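Local coordinates for putative outer membrane lipoprotein (Salmonella typhimurium LT2, PDB 2RD1) that is of unknown function but is probably a small lipoprotein of the cell envelope, built around a DUF903 domain of the SH3 clan, at residues N4-K10 with V47-A53. Sequence-based numbering, arbitrary orientation.
Sequences NYVMTTK and VAQLIKA
The carbonyl oxygen of Thr8 is gripped by two backbone N-H groups of the facing strand. Ala48 N reaches Thr8 O at 2.6 Å, in the carbonyl plane but with a bent N-H...O angle of 141°. Gln49 N gives the longer bond, 3.2 Å to Thr8 O. Two consecutive residues facing one make this a classic beta bulge. It shifts the register by one, and beyond it Thr9 pairs with Val47. The methyl CB of Ala48 sits close against the same oxygen.

From the bulge toward Asn4 the pairing is regular and antiparallel. Val6 with Ile51 is a hydrogen-bonded pair, and Thr8 N also bonds to Gln49 O. Val6 N donates to Ile51 O at 2.7 Å, and Ile51 N returns a bond to Val6 O. Ala53 N closes the ladder on Asn4 O.

Strand 4-9 is the middle strand of a three-stranded antiparallel sheet, and strand 47-52 is an outer one. Strand 14-18 lies on the other flank, where Asn4 ND2 bonds to Thr17 O. The domain belongs to a family of the SH3 clan, and this sheet joins the N-terminal and C-terminal strands of the fold.

Tyr5, Met7, Leu50 and Lys52 project from one face. The CG of Tyr5 lies anti to its carbonyl carbon (chi1 -89°), which carries the ring across to strand 47-52. Lys52 CA stands over one ring face in a CH-pi contact, 3.7 Å from the Tyr5 ring centroid. The lysine chain runs slantwise over the outer half of the ring, CB and CG near CZ, and its CE comes to 3.1 Å from Tyr5 OH. Met7, a selenomethionine, lies alongside Leu50. Its CE packs tightly on Leu50 CD1 at 3.5 Å, while Met7 CG meets Val47 CG1. Pro21 touches both Met7 and Leu50.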
loop_
_atom_site.group_PDB
_atom_site.type_symbol
_atom_site.label_atom_id
_atom_site.label_comp_id
_atom_site.label_asym_id
_atom_site.label_seq_id
_atom_site.Cartn_x
_atom_site.Cartn_y
_atom_site.Cartn_z
ATOM N N ASN A 4 9.627 1.124 1.762
ATOM C CA ASN A 4 8.349 1.655 2.219
ATOM C C ASN A 4 7.538 2.205 1.066
ATOM O O ASN A 4 8.066 2.840 0.156
ATOM C CB ASN A 4 8.559 2.768 3.244
ATOM C CG ASN A 4 8.759 2.242 4.654
ATOM O OD1 ASN A 4 9.321 2.931 5.506
ATOM N ND2 ASN A 4 8.287 1.031 4.913
ATOM N N TYR A 5 6.242 1.940 1.111
ATOM C CA TYR A 5 5.323 2.428 0.108
ATOM C C TYR A 5 4.209 3.066 0.898
ATOM O O TYR A 5 3.946 2.669 2.038
ATOM C CB TYR A 5 4.740 1.291 -0.728
ATOM C CG TYR A 5 5.547 0.931 -1.957
ATOM C CD1 TYR A 5 6.775 0.293 -1.850
ATOM C CD2 TYR A 5 5.070 1.225 -3.229
ATOM C CE1 TYR A 5 7.515 -0.049 -2.988
ATOM C CE2 TYR A 5 5.794 0.890 -4.370
ATOM C CZ TYR A 5 7.017 0.253 -4.243
ATOM O OH TYR A 5 7.725 -0.080 -5.377
ATOM N N VAL A 6 3.584 4.076 0.307
ATOM C CA VAL A 6 2.476 4.755 0.947
ATOM C C VAL A 6 1.255 4.507 0.088
ATOM O O VAL A 6 1.227 4.823 -1.105
ATOM C CB VAL A 6 2.718 6.262 1.070
ATOM C CG1 VAL A 6 1.464 6.946 1.606
ATOM C CG2 VAL A 6 3.898 6.512 1.983
HETATM N N MSE A 7 0.252 3.920 0.723
HETATM C CA MSE A 7 -1.003 3.576 0.089
HETATM C C MSE A 7 -2.080 4.568 0.491
HETATM O O MSE A 7 -2.240 4.874 1.669
HETATM C CB MSE A 7 -1.413 2.173 0.536
HETATM C CG MSE A 7 -2.761 1.700 0.029
HETATM SE SE MSE A 7 -3.232 -0.016 0.814
HETATM C CE MSE A 7 -2.229 -1.165 -0.362
ATOM N N THR A 8 -2.810 5.073 -0.493
ATOM C CA THR A 8 -3.900 5.995 -0.229
ATOM C C THR A 8 -5.185 5.276 -0.612
ATOM O O THR A 8 -5.312 4.766 -1.723
ATOM C CB THR A 8 -3.766 7.274 -1.053
ATOM O OG1 THR A 8 -2.537 7.924 -0.704
ATOM C CG2 THR A 8 -4.924 8.226 -0.754
ATOM N N THR A 9 -6.140 5.222 0.311
ATOM C CA THR A 9 -7.384 4.525 0.021
ATOM C C THR A 9 -8.480 5.438 -0.511
ATOM O O THR A 9 -8.424 6.662 -0.380
ATOM C CB THR A 9 -7.906 3.750 1.270
ATOM O OG1 THR A 9 -8.339 4.674 2.277
ATOM C CG2 THR A 9 -6.787 2.851 1.848
ATOM N N LYS A 10 -9.474 4.816 -1.126
ATOM C CA LYS A 10 -10.605 5.520 -1.702
ATOM C C LYS A 10 -11.285 6.409 -0.671
ATOM O O LYS A 10 -11.659 7.542 -0.976
ATOM C CB LYS A 10 -11.604 4.506 -2.266
ATOM C CG LYS A 10 -12.786 5.126 -2.996
ATOM C CD LYS A 10 -13.637 4.061 -3.668
ATOM C CE LYS A 10 -14.833 4.671 -4.375
ATOM N NZ LYS A 10 -15.598 3.648 -5.146
ATOM N N VAL A 47 -8.070 1.034 -3.336
ATOM C CA VAL A 47 -6.747 1.648 -3.360
ATOM C C VAL A 47 -6.675 2.774 -4.393
ATOM O O VAL A 47 -6.776 2.533 -5.599
ATOM C CB VAL A 47 -5.649 0.612 -3.688
ATOM C CG1 VAL A 47 -4.288 1.284 -3.667
ATOM C CG2 VAL A 47 -5.698 -0.548 -2.691
ATOM N N ALA A 48 -6.488 4.000 -3.912
ATOM C CA ALA A 48 -6.408 5.165 -4.786
ATOM C C ALA A 48 -5.019 5.280 -5.405
ATOM O O ALA A 48 -4.887 5.384 -6.628
ATOM C CB ALA A 48 -6.748 6.431 -4.005
ATOM N N GLN A 49 -3.991 5.270 -4.558
ATOM C CA GLN A 49 -2.614 5.341 -5.033
ATOM C C GLN A 49 -1.648 4.486 -4.220
ATOM O O GLN A 49 -1.851 4.233 -3.038
ATOM C CB GLN A 49 -2.133 6.797 -5.076
ATOM C CG GLN A 49 -2.448 7.468 -6.409
ATOM C CD GLN A 49 -2.084 8.942 -6.461
ATOM O OE1 GLN A 49 -2.618 9.756 -5.701
ATOM N NE2 GLN A 49 -1.179 9.296 -7.368
ATOM N N LEU A 50 -0.601 4.018 -4.880
ATOM C CA LEU A 50 0.412 3.187 -4.242
ATOM C C LEU A 50 1.744 3.801 -4.640
ATOM O O LEU A 50 2.243 3.559 -5.732
ATOM C CB LEU A 50 0.327 1.765 -4.773
ATOM C CG LEU A 50 0.601 0.647 -3.782
ATOM C CD1 LEU A 50 -0.716 0.221 -3.151
ATOM C CD2 LEU A 50 1.236 -0.533 -4.505
ATOM N N ILE A 51 2.333 4.573 -3.740
ATOM C CA ILE A 51 3.568 5.269 -4.062
ATOM C C ILE A 51 4.787 4.875 -3.240
ATOM O O ILE A 51 4.727 4.835 -2.011
ATOM C CB ILE A 51 3.325 6.781 -3.942
ATOM C CG1 ILE A 51 2.214 7.178 -4.932
ATOM C CG2 ILE A 51 4.619 7.563 -4.181
ATOM C CD1 ILE A 51 1.719 8.612 -4.793
ATOM N N LYS A 52 5.887 4.585 -3.935
ATOM C CA LYS A 52 7.128 4.214 -3.276
ATOM C C LYS A 52 7.637 5.450 -2.545
ATOM O O LYS A 52 7.803 6.509 -3.146
ATOM C CB LYS A 52 8.178 3.748 -4.297
ATOM C CG LYS A 52 9.395 3.115 -3.624
ATOM C CD LYS A 52 10.543 2.817 -4.582
ATOM C CE LYS A 52 10.236 1.668 -5.538
ATOM N NZ LYS A 52 11.416 1.359 -6.415
ATOM N N ALA A 53 7.885 5.319 -1.248
ATOM C CA ALA A 53 8.350 6.452 -0.461
ATOM C C ALA A 53 9.776 6.867 -0.788
ATOM O O ALA A 53 10.614 6.036 -1.133
ATOM C CB ALA A 53 8.235 6.135 1.036
#